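Local coordinates for protein aromatic-amino-acid:2-oxoglutarate transaminase (Candida albicans, PDB 6HND) that probably transfers amino groups from aromatic amino acids and 2-aminoadipate to 2-oxo acids, using pyridoxal 5'-phosphate as cofactor, at residues D226-W231 and P239-L244; I219-F224 and R263-D268; I147-K152 and G394-I399. All blocks are in the same frame, centred on the assembly; numbering follows the deposited sequence.

The three contacts join helices and a strand lead-in around the large mixed sheet of a pyridoxal-phosphate-dependent aminotransferase of class I. Contacts 1 and 2 are neighbours, their centres about 12 Å apart, and both draw on helix 221-229: contact 1 joins its C-terminal end and the start of helix 231-234 to the lead-in of strand 243-246, contact 2 its N-terminal end to helix 260-272. They touch directly where Leu244 CD2 meets Ile266 CG2 at 3.7 Å. Contact 3, between helices 137-151 and 392-418, is separate, with its centre about 27 Å from that of contact 2 and about 35 Å from that of contact 1. None of the three includes a residue of the cofactor pocket, to which Ser167 and Lys341 belong.

Contact 1. Residues D226-W231 and P239-L244; sequences DLLENW and PKPKAL
The indole of Trp231 lies with one face against the extended Lys240-Pro241 backbone and the proline ring. Pro241 CD stands almost exactly over the six-membered ring, 3.5 Å from its centroid and only 1° off the ring normal, a CH-pi contact of nearly ideal aim. Over the five-membered ring the same face receives Lys240 CA, 4.2 Å from that centroid and 21° off the normal, a second and less centred CH-pi contact. The carbonyl oxygen of Pro239 approaches obliquely, 3.0 Å from Trp231 NE1, while the indole N-H is hydrogen-bonded to the carbonyl oxygen of Leu238. Tyr235 also meets the indole, its ring plane inclined to it.

Trp231 reaches the proline because its CG is anti to the backbone N (chi1 -173°), an arrangement that sends the indole across to the other segment. Beside it, Leu228 contributes a single methyl: CD2 rests 3.8 Å from Pro241 CG. The pyrrolidine ring is therefore touched by the indole at CD and CG and by the leucine at CG. Lys240 runs past the indole in the opposite sense, its CD 4.0 Å from Trp231 CD1, and its bent chain ends in a salt bridge from NZ to Glu232.

Leu185 and Val183 of strand 183-187 also touch the indole, and Leu185 touches Pro241, placing this cluster against strand 183-187, next to strand 243-246 in the large mixed sheet. Between the segments lies the short connection that takes the chain from helix 221-229 through helix 231-234 to strand 243-246. Its closure combines electron-rich indole with the polarised C-H groups next to the proline nitrogen and at the lysine alpha carbon, so dispersion and a weak electrostatic attraction probably act together while the indole N-H is satisfied by a backbone carbonyl.

Contact 2. Residues I219-F224 and R263-D268; sequences IDLTQF and RKKIYD
Two neighbouring helices on one side of the large mixed sheet of the aminotransferase meet here, helix 221-229 near its start and helix 260-272 along its middle, with Leu221 and Ile266 nearest in backbone register. The contact is wholly between side chains. Leu221 divides its two methyls between partners: CD1 sits 4.0 Å from Ile266 CD1, whereas CD2 rests on the aliphatic part of Lys265, 3.5 Å from its CD. The Lys265 chain crosses Leu221 at about a right angle and bends at its third and fourth torsions, carrying the amino end away. Ile266 CD1 also meets the ring of Phe224, lying 3.7 Å from CD2 in an oblique approach. With Phe224 CG anti to the backbone N (chi1 -172°), that ring is directed at helix 260-272.

The start of helix 221-229 is fixed by Asp220, its N-cap: OD1 accepts from Gln223 N at 3.1 Å, from above the carboxylate plane. Phe224 packs further on Leu185 and Val208 of two sheet strands and on Leu269, while Leu221 also touches Phe262.

No hydrogen bond joins the two segments, so cohesion between them is apolar. One methyl of the buried Ile266, CD1, touches both leucine and phenylalanine, and on the more exposed side the methylenes of Lys265 extend the apolar surface, while its charged end leads away from Leu221.

Contact 3. Residues I147-K152 and G394-I399; sequences IIRTHK and GWLEWI
Apolar touching is the sole direct link between these two helical segments, and Leu396 supplies both branches of it. Its CD1 meets Arg149 CG at 4.0 Å, on the aliphatic base of the arginine, and its CD2 meets Thr150 CG2 at the same separation of 4.0 Å. The leucine thus places one methyl against each of two consecutive residues of helix 137-151, crossing both side chains at a slant. In Thr150 the methyl is anti to the carbonyl carbon and OG1 lies between the backbone N and the carbonyl carbon (chi1 64°), which turns the apolar branch to the leucine. The interface is small, burying about 100 Å² in all, and the nearest alpha carbons, those of Thr150 and Leu396, are still 9.2 Å apart.

Polar interactions lie beside these apolar contacts without crossing from one segment to the other. Thr150 OG1 is hydrogen-bonded to the carbonyl oxygen of Phe146, one turn earlier in its own helix, and to Tyr285 OH, so the hydroxyl of this buried residue is satisfied away from the leucine. Arg149 bends at its second torsion (chi2 77°), and its NE forms a salt bridge with Asp393, the residue just before 394-399. That charge pair joins the same two helices beside the methyl contacts; a longer, weak ion pair runs from NH2 to Asp313.

Helix 312-319 flanks the junction, its Ile312 touching both Arg149 and Leu396. On its sheet side, helix 137-151 packs through Ile147 on strands 333-338 and 350-355, whereas helix 392-418 turns Trp398 to Phe50 of the second subunit. The contact therefore lies in a layered arrangement that runs from the large mixed sheet through helix 137-151 to helix 392-418 and on to the neighbouring subunit.

Contact 1. Residues D226-W231 and P239-L244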
loop_
_atom_site.group_PDB
_atom_site.type_symbol
_atom_site.label_atom_id
_atom_site.label_comp_id
_atom_site.label_asym_id
_atom_site.label_seq_id
_atom_site.Cartn_x
_atom_site.Cartn_y
_atom_site.Cartn_z
ATOM N N ASP B 226 9.483 20.392 31.754
ATOM C CA ASP B 226 8.457 21.243 32.402
ATOM C C ASP B 226 7.057 20.766 31.976
ATOM O O ASP B 226 6.157 20.651 32.872
ATOM C CB ASP B 226 8.697 22.724 32.100
ATOM C CG ASP B 226 7.638 23.608 32.736
ATOM O OD1 ASP B 226 7.636 23.722 33.973
ATOM O OD2 ASP B 226 6.782 24.126 31.990
ATOM N N LEU B 227 6.852 20.527 30.674
ATOM C CA LEU B 227 5.561 20.013 30.126
ATOM C C LEU B 227 5.206 18.697 30.842
ATOM O O LEU B 227 4.082 18.538 31.278
ATOM C CB LEU B 227 5.698 19.834 28.604
ATOM C CG LEU B 227 4.514 19.217 27.850
ATOM C CD1 LEU B 227 3.272 20.077 27.969
ATOM C CD2 LEU B 227 4.857 19.004 26.378
ATOM N N LEU B 228 6.162 17.793 31.012
ATOM C CA LEU B 228 5.892 16.460 31.603
ATOM C C LEU B 228 5.696 16.569 33.120
ATOM O O LEU B 228 4.810 15.897 33.633
ATOM C CB LEU B 228 7.034 15.524 31.218
ATOM C CG LEU B 228 6.964 15.012 29.781
ATOM C CD1 LEU B 228 8.095 14.023 29.490
ATOM C CD2 LEU B 228 5.620 14.363 29.521
ATOM N N GLU B 229 6.463 17.403 33.810
ATOM C CA GLU B 229 6.375 17.546 35.288
ATOM C C GLU B 229 5.129 18.329 35.659
ATOM O O GLU B 229 4.668 18.132 36.772
ATOM C CB GLU B 229 7.584 18.274 35.875
ATOM C CG GLU B 229 8.855 17.441 35.835
ATOM C CD GLU B 229 10.046 18.097 36.500
ATOM O OE1 GLU B 229 9.877 19.239 36.989
ATOM O OE2 GLU B 229 11.127 17.457 36.545
ATOM N N ASN B 230 4.633 19.204 34.778
ATOM C CA ASN B 230 3.508 20.121 35.095
ATOM C C ASN B 230 2.381 19.862 34.085
ATOM O O ASN B 230 1.640 20.812 33.733
ATOM C CB ASN B 230 3.981 21.579 35.167
ATOM C CG ASN B 230 5.083 21.807 36.190
ATOM O OD1 ASN B 230 4.895 21.605 37.380
ATOM N ND2 ASN B 230 6.264 22.197 35.748
ATOM N N TRP B 231 2.205 18.609 33.670
ATOM C CA TRP B 231 1.184 18.247 32.651
ATOM C C TRP B 231 -0.174 18.855 33.014
ATOM O O TRP B 231 -0.758 19.545 32.139
ATOM C CB TRP B 231 1.080 16.733 32.428
ATOM C CG TRP B 231 0.166 16.401 31.286
ATOM C CD1 TRP B 231 -1.155 16.052 31.368
ATOM C CD2 TRP B 231 0.483 16.481 29.875
ATOM N NE1 TRP B 231 -1.667 15.852 30.112
ATOM C CE2 TRP B 231 -0.684 16.094 29.173
ATOM C CE3 TRP B 231 1.628 16.816 29.140
ATOM C CZ2 TRP B 231 -0.726 16.038 27.778
ATOM C CZ3 TRP B 231 1.588 16.727 27.765
ATOM C CH2 TRP B 231 0.425 16.340 27.089
ATOM N N PRO B 239 -5.427 13.536 28.872
ATOM C CA PRO B 239 -4.687 12.480 29.554
ATOM C C PRO B 239 -3.177 12.707 29.386
ATOM O O PRO B 239 -2.783 13.499 28.544
ATOM C CB PRO B 239 -5.156 11.187 28.854
ATOM C CG PRO B 239 -5.614 11.658 27.490
ATOM C CD PRO B 239 -6.177 13.046 27.706
ATOM N N LYS B 240 -2.385 11.989 30.173
ATOM C CA LYS B 240 -0.908 12.052 30.115
ATOM C C LYS B 240 -0.520 11.476 28.764
ATOM O O LYS B 240 -1.213 10.621 28.234
ATOM C CB LYS B 240 -0.226 11.253 31.233
ATOM C CG LYS B 240 -0.781 11.430 32.645
ATOM C CD LYS B 240 -0.370 12.706 33.384
ATOM C CE LYS B 240 -0.120 12.442 34.865
ATOM N NZ LYS B 240 -0.321 13.652 35.691
ATOM N N PRO B 241 0.555 11.962 28.126
ATOM C CA PRO B 241 0.883 11.496 26.796
ATOM C C PRO B 241 1.116 9.984 26.802
ATOM O O PRO B 241 1.598 9.429 27.785
ATOM C CB PRO B 241 2.106 12.330 26.401
ATOM C CG PRO B 241 2.626 12.869 27.686
ATOM C CD PRO B 241 1.416 13.061 28.563
ATOM N N LYS B 242 0.730 9.377 25.685
ATOM C CA LYS B 242 0.905 7.946 25.377
ATOM C C LYS B 242 2.207 7.736 24.591
ATOM O O LYS B 242 2.796 6.635 24.701
ATOM C CB LYS B 242 -0.294 7.484 24.546
ATOM C CG LYS B 242 -0.310 5.998 24.287
ATOM C CD LYS B 242 -0.561 5.176 25.546
ATOM C CE LYS B 242 -0.259 3.713 25.303
ATOM N NZ LYS B 242 -1.188 3.135 24.309
ATOM N N ALA B 243 2.617 8.699 23.756
ATOM C CA ALA B 243 3.797 8.512 22.879
ATOM C C ALA B 243 4.472 9.842 22.535
ATOM O O ALA B 243 3.916 10.903 22.820
ATOM C CB ALA B 243 3.383 7.765 21.627
ATOM N N LEU B 244 5.694 9.757 22.012
ATOM C CA LEU B 244 6.447 10.894 21.426
ATOM C C LEU B 244 6.863 10.494 20.012
ATOM O O LEU B 244 7.397 9.380 19.844
ATOM C CB LEU B 244 7.662 11.232 22.299
ATOM C CG LEU B 244 8.705 12.133 21.643
ATOM C CD1 LEU B 244 8.231 13.588 21.645
ATOM C CD2 LEU B 244 10.049 11.986 22.343
#

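Contact 2. Residues I219-F224 and R263-D268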
loop_
_atom_site.group_PDB
_atom_site.type_symbol
_atom_site.label_atom_id
_atom_site.label_comp_id
_atom_site.label_asym_id
_atom_site.label_seq_id
_atom_site.Cartn_x
_atom_site.Cartn_y
_atom_site.Cartn_z
ATOM N N ILE B 219 14.362 19.444 20.012
ATOM C CA ILE B 219 13.500 19.583 21.220
ATOM C C ILE B 219 14.227 20.423 22.286
ATOM O O ILE B 219 15.409 20.130 22.581
ATOM C CB ILE B 219 13.131 18.197 21.767
ATOM C CG1 ILE B 219 12.098 17.517 20.856
ATOM C CG2 ILE B 219 12.631 18.312 23.192
ATOM C CD1 ILE B 219 11.928 16.017 21.103
ATOM N N ASP B 220 13.513 21.363 22.906
ATOM C CA ASP B 220 14.007 22.126 24.077
ATOM C C ASP B 220 13.813 21.264 25.337
ATOM O O ASP B 220 12.671 21.171 25.844
ATOM C CB ASP B 220 13.274 23.461 24.171
ATOM C CG ASP B 220 13.793 24.371 25.277
ATOM O OD1 ASP B 220 13.981 23.881 26.413
ATOM O OD2 ASP B 220 14.008 25.565 24.989
ATOM N N LEU B 221 14.883 20.664 25.851
ATOM C CA LEU B 221 14.761 19.682 26.954
ATOM C C LEU B 221 14.124 20.338 28.190
ATOM O O LEU B 221 13.227 19.721 28.798
ATOM C CB LEU B 221 16.124 19.059 27.270
ATOM C CG LEU B 221 16.052 17.915 28.298
ATOM C CD1 LEU B 221 15.265 16.739 27.766
ATOM C CD2 LEU B 221 17.427 17.460 28.742
ATOM N N THR B 222 14.539 21.544 28.561
ATOM C CA THR B 222 14.024 22.245 29.767
ATOM C C THR B 222 12.495 22.360 29.652
ATOM O O THR B 222 11.803 22.027 30.638
ATOM C CB THR B 222 14.742 23.582 29.963
ATOM O OG1 THR B 222 16.094 23.296 30.314
ATOM C CG2 THR B 222 14.133 24.434 31.053
ATOM N N GLN B 223 11.977 22.774 28.486
ATOM C CA GLN B 223 10.520 22.977 28.283
ATOM C C GLN B 223 9.821 21.614 28.154
ATOM O O GLN B 223 8.642 21.544 28.516
ATOM C CB GLN B 223 10.238 23.923 27.115
ATOM C CG GLN B 223 10.619 25.372 27.416
ATOM C CD GLN B 223 9.991 25.866 28.701
ATOM O OE1 GLN B 223 10.676 26.061 29.712
ATOM N NE2 GLN B 223 8.673 26.042 28.686
ATOM N N PHE B 224 10.517 20.571 27.710
ATOM C CA PHE B 224 9.962 19.205 27.613
ATOM C C PHE B 224 9.755 18.662 29.039
ATOM O O PHE B 224 8.619 18.329 29.426
ATOM C CB PHE B 224 10.826 18.322 26.703
ATOM C CG PHE B 224 10.225 16.966 26.394
ATOM C CD1 PHE B 224 8.973 16.857 25.815
ATOM C CD2 PHE B 224 10.899 15.798 26.690
ATOM C CE1 PHE B 224 8.419 15.611 25.554
ATOM C CE2 PHE B 224 10.340 14.557 26.440
ATOM C CZ PHE B 224 9.109 14.466 25.853
ATOM N N ARG B 263 19.453 11.886 23.792
ATOM C CA ARG B 263 18.578 10.700 23.588
ATOM C C ARG B 263 18.453 9.888 24.885
ATOM O O ARG B 263 17.351 9.376 25.142
ATOM C CB ARG B 263 19.094 9.816 22.458
ATOM C CG ARG B 263 19.017 10.463 21.084
ATOM C CD ARG B 263 20.002 9.825 20.115
ATOM N NE ARG B 263 20.185 10.716 18.992
ATOM C CZ ARG B 263 19.622 10.565 17.803
ATOM N NH1 ARG B 263 18.900 9.494 17.516
ATOM N NH2 ARG B 263 19.844 11.473 16.873
ATOM N N LYS B 264 19.517 9.771 25.686
ATOM C CA LYS B 264 19.441 9.000 26.952
ATOM C C LYS B 264 18.443 9.692 27.864
ATOM O O LYS B 264 17.686 8.978 28.507
ATOM C CB LYS B 264 20.812 8.841 27.605
ATOM C CG LYS B 264 21.776 7.982 26.792
ATOM C CD LYS B 264 22.961 7.448 27.577
ATOM C CE LYS B 264 24.127 7.110 26.674
ATOM N NZ LYS B 264 25.093 6.225 27.362
ATOM N N LYS B 265 18.435 11.028 27.896
ATOM C CA LYS B 265 17.523 11.782 28.788
ATOM C C LYS B 265 16.071 11.635 28.310
ATOM O O LYS B 265 15.211 11.517 29.150
ATOM C CB LYS B 265 17.955 13.247 28.884
ATOM C CG LYS B 265 19.349 13.471 29.448
ATOM C CD LYS B 265 19.504 14.871 29.978
ATOM C CE LYS B 265 20.733 15.575 29.454
ATOM N NZ LYS B 265 21.966 14.998 30.025
ATOM N N ILE B 266 15.813 11.703 27.003
ATOM C CA ILE B 266 14.453 11.515 26.411
ATOM C C ILE B 266 13.986 10.099 26.747
ATOM O O ILE B 266 12.853 9.965 27.196
ATOM C CB ILE B 266 14.456 11.767 24.887
ATOM C CG1 ILE B 266 14.795 13.218 24.521
ATOM C CG2 ILE B 266 13.134 11.326 24.268
ATOM C CD1 ILE B 266 13.810 14.238 25.064
ATOM N N TYR B 267 14.839 9.087 26.567
ATOM C CA TYR B 267 14.494 7.667 26.845
ATOM C C TYR B 267 14.128 7.509 28.324
ATOM O O TYR B 267 13.053 6.894 28.642
ATOM C CB TYR B 267 15.619 6.710 26.445
ATOM C CG TYR B 267 15.211 5.273 26.622
ATOM C CD1 TYR B 267 14.392 4.662 25.694
ATOM C CD2 TYR B 267 15.594 4.537 27.725
ATOM C CE1 TYR B 267 13.961 3.355 25.853
ATOM C CE2 TYR B 267 15.196 3.220 27.887
ATOM C CZ TYR B 267 14.360 2.634 26.956
ATOM O OH TYR B 267 13.933 1.349 27.079
ATOM N N ASP B 268 14.946 8.095 29.201
ATOM C CA ASP B 268 14.759 8.012 30.671
ATOM C C ASP B 268 13.414 8.637 31.020
ATOM O O ASP B 268 12.723 8.077 31.885
ATOM C CB ASP B 268 15.927 8.651 31.446
ATOM C CG ASP B 268 17.179 7.785 31.479
ATOM O OD1 ASP B 268 17.109 6.624 31.036
ATOM O OD2 ASP B 268 18.220 8.292 31.917
#

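Contact 3. Residues I147-K152 and G394-I399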
loop_
_atom_site.group_PDB
_atom_site.type_symbol
_atom_site.label_atom_id
_atom_site.label_comp_id
_atom_site.label_asym_id
_atom_site.label_seq_id
_atom_site.Cartn_x
_atom_site.Cartn_y
_atom_site.Cartn_z
ATOM N N ILE B 147 20.056 -3.384 10.223
ATOM C CA ILE B 147 19.777 -2.772 11.559
ATOM C C ILE B 147 20.773 -3.335 12.594
ATOM O O ILE B 147 21.265 -2.567 13.420
ATOM C CB ILE B 147 18.297 -2.948 11.949
ATOM C CG1 ILE B 147 17.446 -1.873 11.284
ATOM C CG2 ILE B 147 18.065 -2.922 13.446
ATOM C CD1 ILE B 147 17.570 -0.507 11.929
ATOM N N ILE B 148 21.116 -4.614 12.535
ATOM C CA ILE B 148 22.153 -5.176 13.444
ATOM C C ILE B 148 23.463 -4.400 13.207
ATOM O O ILE B 148 24.064 -3.972 14.194
ATOM C CB ILE B 148 22.298 -6.704 13.263
ATOM C CG1 ILE B 148 21.071 -7.459 13.780
ATOM C CG2 ILE B 148 23.571 -7.203 13.921
ATOM C CD1 ILE B 148 21.055 -8.961 13.413
ATOM N N ARG B 149 23.838 -4.155 11.949
ATOM C CA ARG B 149 25.104 -3.451 11.601
ATOM C C ARG B 149 25.060 -1.984 12.087
ATOM O O ARG B 149 26.045 -1.527 12.697
ATOM C CB ARG B 149 25.355 -3.579 10.095
ATOM C CG ARG B 149 26.740 -3.126 9.646
ATOM C CD ARG B 149 27.848 -4.140 9.938
ATOM N NE ARG B 149 29.033 -3.901 9.120
ATOM C CZ ARG B 149 30.221 -3.484 9.571
ATOM N NH1 ARG B 149 30.416 -3.226 10.853
ATOM N NH2 ARG B 149 31.218 -3.309 8.721
ATOM N N THR B 150 23.962 -1.262 11.846
ATOM C CA THR B 150 23.910 0.223 11.995
ATOM C C THR B 150 23.370 0.650 13.362
ATOM O O THR B 150 23.827 1.699 13.859
ATOM C CB THR B 150 23.088 0.879 10.871
ATOM O OG1 THR B 150 21.722 0.447 10.955
ATOM C CG2 THR B 150 23.674 0.560 9.512
ATOM N N HIS B 151 22.404 -0.083 13.914
ATOM C CA HIS B 151 21.556 0.412 15.038
ATOM C C HIS B 151 20.989 -0.740 15.876
ATOM O O HIS B 151 19.775 -0.747 16.067
ATOM C CB HIS B 151 20.389 1.238 14.478
ATOM C CG HIS B 151 20.744 2.579 13.926
ATOM N ND1 HIS B 151 21.339 3.560 14.689
ATOM C CD2 HIS B 151 20.505 3.127 12.709
ATOM C CE1 HIS B 151 21.458 4.654 13.960
ATOM N NE2 HIS B 151 20.946 4.415 12.736
ATOM N N LYS B 152 21.826 -1.672 16.335
ATOM C CA LYS B 152 21.408 -2.924 17.029
ATOM C C LYS B 152 20.540 -2.575 18.236
ATOM O O LYS B 152 20.977 -1.854 19.126
ATOM C CB LYS B 152 22.640 -3.727 17.465
ATOM C CG LYS B 152 22.370 -5.158 17.909
ATOM C CD LYS B 152 23.594 -5.813 18.517
ATOM C CE LYS B 152 23.364 -6.274 19.943
ATOM N NZ LYS B 152 22.673 -7.584 19.982
ATOM N N GLY B 394 28.167 -3.254 1.260
ATOM C CA GLY B 394 28.150 -2.671 -0.094
ATOM C C GLY B 394 27.096 -1.584 -0.211
ATOM O O GLY B 394 27.346 -0.586 -0.891
ATOM N N TRP B 395 25.956 -1.764 0.456
ATOM C CA TRP B 395 24.823 -0.803 0.448
ATOM C C TRP B 395 25.242 0.420 1.266
ATOM O O TRP B 395 25.011 1.570 0.783
ATOM C CB TRP B 395 23.537 -1.478 0.941
ATOM C CG TRP B 395 22.347 -0.577 0.994
ATOM C CD1 TRP B 395 21.614 -0.276 2.099
ATOM C CD2 TRP B 395 21.762 0.150 -0.091
ATOM N NE1 TRP B 395 20.614 0.591 1.777
ATOM C CE2 TRP B 395 20.683 0.877 0.442
ATOM C CE3 TRP B 395 22.030 0.264 -1.458
ATOM C CZ2 TRP B 395 19.874 1.702 -0.347
ATOM C CZ3 TRP B 395 21.237 1.087 -2.240
ATOM C CH2 TRP B 395 20.176 1.801 -1.688
ATOM N N LEU B 396 25.904 0.200 2.404
ATOM C CA LEU B 396 26.536 1.292 3.196
ATOM C C LEU B 396 27.514 2.090 2.310
ATOM O O LEU B 396 27.512 3.323 2.401
ATOM C CB LEU B 396 27.242 0.704 4.427
ATOM C CG LEU B 396 26.318 0.304 5.582
ATOM C CD1 LEU B 396 27.070 -0.513 6.628
ATOM C CD2 LEU B 396 25.666 1.536 6.227
ATOM N N GLU B 397 28.318 1.422 1.479
ATOM C CA GLU B 397 29.291 2.095 0.595
ATOM C C GLU B 397 28.522 2.974 -0.401
ATOM O O GLU B 397 28.980 4.083 -0.680
ATOM C CB GLU B 397 30.196 1.096 -0.127
ATOM C CG GLU B 397 31.157 0.333 0.775
ATOM C CD GLU B 397 32.285 1.120 1.428
ATOM O OE1 GLU B 397 32.415 2.350 1.139
ATOM O OE2 GLU B 397 33.024 0.507 2.244
ATOM N N TRP B 398 27.379 2.524 -0.912
ATOM C CA TRP B 398 26.498 3.378 -1.753
ATOM C C TRP B 398 25.925 4.562 -0.932
ATOM O O TRP B 398 25.870 5.691 -1.450
ATOM C CB TRP B 398 25.400 2.539 -2.412
ATOM C CG TRP B 398 24.359 3.387 -3.064
ATOM C CD1 TRP B 398 23.200 3.832 -2.501
ATOM C CD2 TRP B 398 24.409 3.950 -4.384
ATOM N NE1 TRP B 398 22.523 4.625 -3.381
ATOM C CE2 TRP B 398 23.229 4.699 -4.554
ATOM C CE3 TRP B 398 25.300 3.846 -5.454
ATOM C CZ2 TRP B 398 22.934 5.366 -5.739
ATOM C CZ3 TRP B 398 24.997 4.487 -6.630
ATOM C CH2 TRP B 398 23.846 5.261 -6.760
ATOM N N ILE B 399 25.548 4.353 0.320
ATOM C CA ILE B 399 25.055 5.450 1.211
ATOM C C ILE B 399 26.180 6.475 1.422
ATOM O O ILE B 399 25.891 7.670 1.408
ATOM C CB ILE B 399 24.503 4.855 2.533
ATOM C CG1 ILE B 399 23.179 4.118 2.286
ATOM C CG2 ILE B 399 24.366 5.921 3.612
ATOM C CD1 ILE B 399 22.830 3.043 3.319
#